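Local coordinates for beta-N-acetylhexosaminidase (Streptomyces plicatus, PDB 1JAK), which hydrolyses terminal N-acetylhexosamine residues from beta-linked glycosides, probably by the substrate-assisted mechanism of glycoside hydrolase family 20, at residues V27-A32 with L472-A477; L390-A395 with D438-V443. All coordinates share one frame; numbering follows the deposited sequence.

Contact 1: V27-A32 with L472-A477; sequences VIPAPA and LGWSPA
Ser475 and Ala30 make the one hydrogen bond of this contact. Ser475 OG donates to Ala30 O at 2.7 Å. It arrives in the carbonyl plane, on a lone pair, with a C=O...O angle of 121°. Ser475 is the first residue to leave the helix, and its OG sits beside its own backbone N, anti to the carbonyl carbon (chi1 -55°). That turn sends the hydroxyl across to the loop 27-32. Ala30 N is close to the same oxygen but badly angled for a bond, and it is taken by Glu471 OE1. The indole N-H of Trp474 points on to Asp153 OD1, which also accepts from Ala32 N, so one carboxylate ties both segments. An alanine in place of Ser475 would probably leave Ala30 O without this donor and the loop less firmly held to the helix end.

The other contacts between the segments are mainly apolar. The Pro29 ring, which follows a cis peptide bond, crosses the Trp474 side chain at about a right angle. Pro29 CB lies 3.7 Å from Trp474 CD1, and Pro29 CG lies 3.8 Å from Trp474 CB. Ala30 O stands near the indole plane, at the edge by CD1. Further out, Pro476 CG rests on Ala32, 3.7 Å from its CA and 3.8 Å from its CB.

The arrangement is an interdomain interface. A proline-rich loop leading into strand 33-36 of the N-terminal alpha/beta domain packs on the C-terminal end of helix 465-474, in the catalytic part of this family 20 enzyme.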
ATOM      1  N   VAL A  27      -7.584  18.180  -1.980  1.00 12.92           N
ATOM      2  CA  VAL A  27      -7.297  16.810  -2.394  1.00 13.28           C
ATOM      3  C   VAL A  27      -6.257  16.190  -1.463  1.00 12.01           C
ATOM      4  O   VAL A  27      -5.496  16.898  -0.800  1.00 11.17           O
ATOM      5  CB  VAL A  27      -6.755  16.754  -3.841  1.00 16.60           C
ATOM      6  CG1 VAL A  27      -7.648  17.558  -4.776  1.00 16.57           C
ATOM      7  CG2 VAL A  27      -5.347  17.272  -3.887  1.00 18.84           C
ATOM      8  N   ILE A  28      -6.234  14.862  -1.417  1.00  9.32           N
ATOM      9  CA  ILE A  28      -5.283  14.137  -0.583  1.00  8.80           C
ATOM     10  C   ILE A  28      -4.606  13.101  -1.468  1.00  8.64           C
ATOM     11  O   ILE A  28      -5.283  12.339  -2.156  1.00  7.11           O
ATOM     12  CB  ILE A  28      -5.986  13.392   0.578  1.00  8.65           C
ATOM     13  CG1 ILE A  28      -6.710  14.388   1.488  1.00  7.42           C
ATOM     14  CG2 ILE A  28      -4.958  12.599   1.384  1.00  8.95           C
ATOM     15  CD1 ILE A  28      -7.585  13.727   2.547  1.00  7.21           C
ATOM     16  N   PRO A  29      -3.263  13.061  -1.476  1.00  8.83           N
ATOM     17  CA  PRO A  29      -2.320  13.907  -0.727  1.00  9.14           C
ATOM     18  C   PRO A  29      -2.352  15.371  -1.165  1.00  9.84           C
ATOM     19  O   PRO A  29      -2.715  15.687  -2.297  1.00  8.87           O
ATOM     20  CB  PRO A  29      -0.961  13.281  -1.045  1.00  9.05           C
ATOM     21  CG  PRO A  29      -1.290  11.849  -1.325  1.00  9.32           C
ATOM     22  CD  PRO A  29      -2.550  11.960  -2.145  1.00  8.22           C
ATOM     23  N   ALA A  30      -1.960  16.266  -0.266  1.00  9.65           N
ATOM     24  CA  ALA A  30      -1.906  17.683  -0.600  1.00 10.42           C
ATOM     25  C   ALA A  30      -0.904  17.820  -1.749  1.00  9.21           C
ATOM     26  O   ALA A  30       0.201  17.286  -1.680  1.00 10.70           O
ATOM     27  CB  ALA A  30      -1.430  18.483   0.608  1.00  9.95           C
ATOM     28  N   PRO A  31      -1.280  18.519  -2.834  1.00  9.26           N
ATOM     29  CA  PRO A  31      -0.331  18.665  -3.943  1.00  9.62           C
ATOM     30  C   PRO A  31       0.806  19.616  -3.570  1.00 10.45           C
ATOM     31  O   PRO A  31       0.631  20.505  -2.733  1.00 12.59           O
ATOM     32  CB  PRO A  31      -1.198  19.225  -5.076  1.00  9.51           C
ATOM     33  CG  PRO A  31      -2.575  18.750  -4.733  1.00  9.46           C
ATOM     34  CD  PRO A  31      -2.625  18.956  -3.238  1.00 10.36           C
ATOM     35  N   ALA A  32       1.962  19.428  -4.197  1.00 12.16           N
ATOM     36  CA  ALA A  32       3.132  20.258  -3.925  1.00 12.71           C
ATOM     37  C   ALA A  32       2.871  21.731  -4.222  1.00 14.91           C
ATOM     38  O   ALA A  32       3.360  22.614  -3.513  1.00 14.48           O
ATOM     39  CB  ALA A  32       4.318  19.761  -4.742  1.00 12.70           C
ATOM     40  N   LEU A 472       1.701  11.546   3.975  1.00  7.80           N
ATOM     41  CA  LEU A 472       3.022  11.610   4.590  1.00  7.94           C
ATOM     42  C   LEU A 472       4.080  11.158   3.591  1.00  8.90           C
ATOM     43  O   LEU A 472       5.191  11.684   3.567  1.00  9.51           O
ATOM     44  CB  LEU A 472       3.078  10.729   5.843  1.00  8.41           C
ATOM     45  CG  LEU A 472       2.184  11.166   7.005  1.00 10.78           C
ATOM     46  CD1 LEU A 472       2.362  10.202   8.172  1.00 11.76           C
ATOM     47  CD2 LEU A 472       2.545  12.579   7.435  1.00 13.22           C
ATOM     48  N   GLY A 473       3.727  10.194   2.746  1.00  8.14           N
ATOM     49  CA  GLY A 473       4.685   9.711   1.773  1.00  8.08           C
ATOM     50  C   GLY A 473       4.828  10.609   0.558  1.00  8.76           C
ATOM     51  O   GLY A 473       5.905  10.702  -0.026  1.00  8.35           O
ATOM     52  N   TRP A 474       3.748  11.295   0.191  1.00  8.06           N
ATOM     53  CA  TRP A 474       3.754  12.138  -1.002  1.00  8.11           C
ATOM     54  C   TRP A 474       3.968  13.648  -0.859  1.00  9.30           C
ATOM     55  O   TRP A 474       4.814  14.232  -1.547  1.00  8.96           O
ATOM     56  CB  TRP A 474       2.446  11.894  -1.778  1.00  8.65           C
ATOM     57  CG  TRP A 474       2.306  12.727  -3.025  1.00  9.37           C
ATOM     58  CD1 TRP A 474       2.048  14.072  -3.096  1.00  9.69           C
ATOM     59  CD2 TRP A 474       2.485  12.284  -4.376  1.00  8.85           C
ATOM     60  NE1 TRP A 474       2.064  14.490  -4.406  1.00  8.81           N
ATOM     61  CE2 TRP A 474       2.329  13.415  -5.212  1.00  8.67           C
ATOM     62  CE3 TRP A 474       2.764  11.041  -4.962  1.00  8.59           C
ATOM     63  CZ2 TRP A 474       2.447  13.339  -6.604  1.00  8.03           C
ATOM     64  CZ3 TRP A 474       2.881  10.966  -6.350  1.00  9.41           C
ATOM     65  CH2 TRP A 474       2.722  12.110  -7.154  1.00  9.88           C
ATOM     66  N   SER A 475       3.195  14.273   0.022  1.00 10.18           N
ATOM     67  CA  SER A 475       3.229  15.722   0.202  1.00  9.11           C
ATOM     68  C   SER A 475       4.467  16.352   0.827  1.00 10.88           C
ATOM     69  O   SER A 475       5.187  15.721   1.598  1.00  9.69           O
ATOM     70  CB  SER A 475       1.996  16.153   0.995  1.00  8.88           C
ATOM     71  OG  SER A 475       0.814  15.695   0.362  1.00  9.06           O
ATOM     72  N   PRO A 476       4.732  17.624   0.482  1.00 10.54           N
ATOM     73  CA  PRO A 476       5.888  18.340   1.027  1.00 12.19           C
ATOM     74  C   PRO A 476       5.663  18.576   2.519  1.00 11.52           C
ATOM     75  O   PRO A 476       4.531  18.759   2.959  1.00 11.60           O
ATOM     76  CB  PRO A 476       5.887  19.653   0.242  1.00 13.02           C
ATOM     77  CG  PRO A 476       5.209  19.285  -1.053  1.00 12.71           C
ATOM     78  CD  PRO A 476       4.079  18.416  -0.575  1.00 12.67           C
ATOM     79  N   ALA A 477       6.737  18.575   3.297  1.00 12.80           N
ATOM     80  CA  ALA A 477       6.614  18.799   4.729  1.00 14.11           C
ATOM     81  C   ALA A 477       5.896  20.118   5.005  1.00 14.31           C
ATOM     82  O   ALA A 477       5.123  20.227   5.956  1.00 14.46           O
ATOM     83  CB  ALA A 477       7.994  18.807   5.375  1.00 14.89           C
TER

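Contact 2: L390-A395 with D438-V443; sequences LILSPA and DAVRGV
Leu390 O receives the shortest polar bond here, from Arg441 N at 2.7 Å, with the donor in the carbonyl plane. Leu390 N in turn donates to Ala439 O at 2.8 Å. Two residues further along the same strand, Leu392 N donates to Gly442 O at 2.9 Å in an almost straight bond (179°). Beyond it, Val443 CA makes a CH...O contact of 3.2 Å with Leu392 O.

The strands run parallel. Leu390 pairs with Val440, but Ile391 pairs with Gly442, so Arg441 is the extra residue of a beta bulge. Gly442 has backbone angles unsuited to a side chain, which would collide with the carbonyl oxygen of Arg441.

Leu390, Leu392, Val440 and Val443 share one face of the sheet. There Leu392 CD1 meets Val440 CG1 at 4.1 Å, the two side chains crossing at about a right angle. The aliphatic start of Arg441 lies against Leu390, with CB 3.5 Å from Leu390 O. Its chain then bends at chi2 (-59°) and the guanidinium leads away.

Backbone bonds thus join these neighbouring strands of the catalytic alpha/beta barrel, and the side chains on the shared face add only apolar packing.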
ATOM      1  N   LEU A 390      15.426   3.087   5.109  1.00  9.32           N
ATOM      2  CA  LEU A 390      14.392   2.963   6.128  1.00 10.98           C
ATOM      3  C   LEU A 390      12.977   3.175   5.608  1.00 10.11           C
ATOM      4  O   LEU A 390      12.697   4.167   4.938  1.00 11.05           O
ATOM      5  CB  LEU A 390      14.645   3.967   7.253  1.00 12.92           C
ATOM      6  CG  LEU A 390      15.374   3.507   8.514  1.00 17.11           C
ATOM      7  CD1 LEU A 390      16.608   2.703   8.169  1.00 19.88           C
ATOM      8  CD2 LEU A 390      15.722   4.737   9.340  1.00 15.87           C
ATOM      9  N   ILE A 391      12.096   2.231   5.924  1.00  9.06           N
ATOM     10  CA  ILE A 391      10.686   2.321   5.552  1.00  8.22           C
ATOM     11  C   ILE A 391       9.992   2.497   6.897  1.00  7.88           C
ATOM     12  O   ILE A 391      10.094   1.629   7.765  1.00  9.25           O
ATOM     13  CB  ILE A 391      10.183   1.022   4.902  1.00  8.19           C
ATOM     14  CG1 ILE A 391      10.893   0.795   3.565  1.00  7.55           C
ATOM     15  CG2 ILE A 391       8.674   1.092   4.712  1.00  7.45           C
ATOM     16  CD1 ILE A 391      10.781  -0.629   3.055  1.00  8.90           C
ATOM     17  N   LEU A 392       9.295   3.611   7.084  1.00  6.94           N
ATOM     18  CA  LEU A 392       8.638   3.863   8.360  1.00  7.46           C
ATOM     19  C   LEU A 392       7.163   3.491   8.417  1.00  7.89           C
ATOM     20  O   LEU A 392       6.360   3.993   7.636  1.00  7.67           O
ATOM     21  CB  LEU A 392       8.794   5.339   8.744  1.00  8.19           C
ATOM     22  CG  LEU A 392      10.234   5.854   8.857  1.00  8.92           C
ATOM     23  CD1 LEU A 392      10.214   7.324   9.251  1.00 10.81           C
ATOM     24  CD2 LEU A 392      11.003   5.034   9.888  1.00 10.70           C
ATOM     25  N   SER A 393       6.822   2.601   9.349  1.00  7.77           N
ATOM     26  CA  SER A 393       5.442   2.166   9.560  1.00  7.14           C
ATOM     27  C   SER A 393       5.272   1.850  11.050  1.00  7.67           C
ATOM     28  O   SER A 393       5.048   0.699  11.434  1.00  8.36           O
ATOM     29  CB  SER A 393       5.119   0.925   8.711  1.00  7.66           C
ATOM     30  OG  SER A 393       5.892  -0.198   9.104  1.00  7.85           O
ATOM     31  N   PRO A 394       5.372   2.880  11.910  1.00  8.00           N
ATOM     32  CA  PRO A 394       5.239   2.730  13.365  1.00  7.12           C
ATOM     33  C   PRO A 394       3.925   2.052  13.739  1.00  7.88           C
ATOM     34  O   PRO A 394       2.864   2.429  13.245  1.00  6.92           O
ATOM     35  CB  PRO A 394       5.306   4.171  13.876  1.00  6.70           C
ATOM     36  CG  PRO A 394       6.095   4.889  12.797  1.00  7.56           C
ATOM     37  CD  PRO A 394       5.513   4.299  11.541  1.00  6.85           C
ATOM     38  N   ALA A 395       4.003   1.060  14.620  1.00  7.04           N
ATOM     39  CA  ALA A 395       2.812   0.325  15.036  1.00  7.81           C
ATOM     40  C   ALA A 395       1.773   1.194  15.739  1.00  6.75           C
ATOM     41  O   ALA A 395       0.590   0.856  15.750  1.00  6.68           O
ATOM     42  CB  ALA A 395       3.208  -0.848  15.932  1.00  7.81           C
ATOM     43  N   ASP A 438      18.108  11.494   4.943  1.00 18.36           N
ATOM     44  CA  ASP A 438      18.344  10.934   3.618  1.00 19.67           C
ATOM     45  C   ASP A 438      18.233   9.411   3.560  1.00 17.73           C
ATOM     46  O   ASP A 438      18.208   8.831   2.476  1.00 18.36           O
ATOM     47  CB  ASP A 438      19.722  11.368   3.113  1.00 24.93           C
ATOM     48  CG  ASP A 438      20.807  11.175   4.153  1.00 30.01           C
ATOM     49  OD1 ASP A 438      20.772  11.878   5.188  1.00 34.18           O
ATOM     50  OD2 ASP A 438      21.693  10.320   3.939  1.00 35.27           O
ATOM     51  N   ALA A 439      18.165   8.766   4.721  1.00 15.47           N
ATOM     52  CA  ALA A 439      18.055   7.311   4.771  1.00 14.12           C
ATOM     53  C   ALA A 439      16.595   6.862   4.743  1.00 12.80           C
ATOM     54  O   ALA A 439      16.308   5.689   4.509  1.00 12.41           O
ATOM     55  CB  ALA A 439      18.735   6.773   6.025  1.00 14.98           C
ATOM     56  N   VAL A 440      15.682   7.796   4.987  1.00 11.29           N
ATOM     57  CA  VAL A 440      14.257   7.483   4.981  1.00 11.95           C
ATOM     58  C   VAL A 440      13.767   7.354   3.541  1.00 11.48           C
ATOM     59  O   VAL A 440      13.747   8.334   2.792  1.00 11.51           O
ATOM     60  CB  VAL A 440      13.442   8.577   5.702  1.00 12.84           C
ATOM     61  CG1 VAL A 440      11.960   8.228   5.678  1.00 12.74           C
ATOM     62  CG2 VAL A 440      13.925   8.717   7.137  1.00 12.45           C
ATOM     63  N   ARG A 441      13.382   6.139   3.160  1.00 10.60           N
ATOM     64  CA  ARG A 441      12.904   5.870   1.807  1.00 10.59           C
ATOM     65  C   ARG A 441      11.430   6.209   1.657  1.00 10.31           C
ATOM     66  O   ARG A 441      10.958   6.519   0.563  1.00  9.18           O
ATOM     67  CB  ARG A 441      13.111   4.394   1.454  1.00 13.03           C
ATOM     68  CG  ARG A 441      14.553   3.921   1.510  1.00 17.43           C
ATOM     69  CD  ARG A 441      15.448   4.716   0.574  1.00 22.13           C
ATOM     70  NE  ARG A 441      16.801   4.168   0.540  1.00 27.44           N
ATOM     71  CZ  ARG A 441      17.128   3.018  -0.045  1.00 30.69           C
ATOM     72  NH1 ARG A 441      16.201   2.291  -0.654  1.00 33.17           N
ATOM     73  NH2 ARG A 441      18.383   2.590  -0.011  1.00 33.13           N
ATOM     74  N   GLY A 442      10.697   6.140   2.762  1.00  9.07           N
ATOM     75  CA  GLY A 442       9.284   6.442   2.707  1.00  9.02           C
ATOM     76  C   GLY A 442       8.506   5.841   3.855  1.00  8.58           C
ATOM     77  O   GLY A 442       9.057   5.568   4.923  1.00  8.35           O
ATOM     78  N   VAL A 443       7.220   5.608   3.618  1.00  7.53           N
ATOM     79  CA  VAL A 443       6.335   5.083   4.647  1.00  7.42           C
ATOM     80  C   VAL A 443       5.459   3.948   4.135  1.00  7.21           C
ATOM     81  O   VAL A 443       5.353   3.722   2.933  1.00  7.94           O
ATOM     82  CB  VAL A 443       5.406   6.198   5.165  1.00  7.67           C
ATOM     83  CG1 VAL A 443       6.233   7.369   5.677  1.00 10.15           C
ATOM     84  CG2 VAL A 443       4.476   6.671   4.037  1.00  8.41           C
TER

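How the contacts relate
Both contacts are largely buried, but they hold different parts of the fold. Contact 2 lies within the catalytic barrel and joins two adjacent strands through main-chain bonds whose register shifts by one at a bulge. Contact 1 joins two domains and has no strand pairing. It relies on one side-chain hydroxyl and on proline, alanine and tryptophan surfaces, and its Ala32 and Pro476 are partly exposed. The two sites meet directly: Gly473 CA of contact 1 packs on Val443 CG2 of contact 2 at 3.8 Å. The helix end that receives the N-terminal loop therefore also rests against the barrel strand 440-447. Their centres are about 16 Å apart.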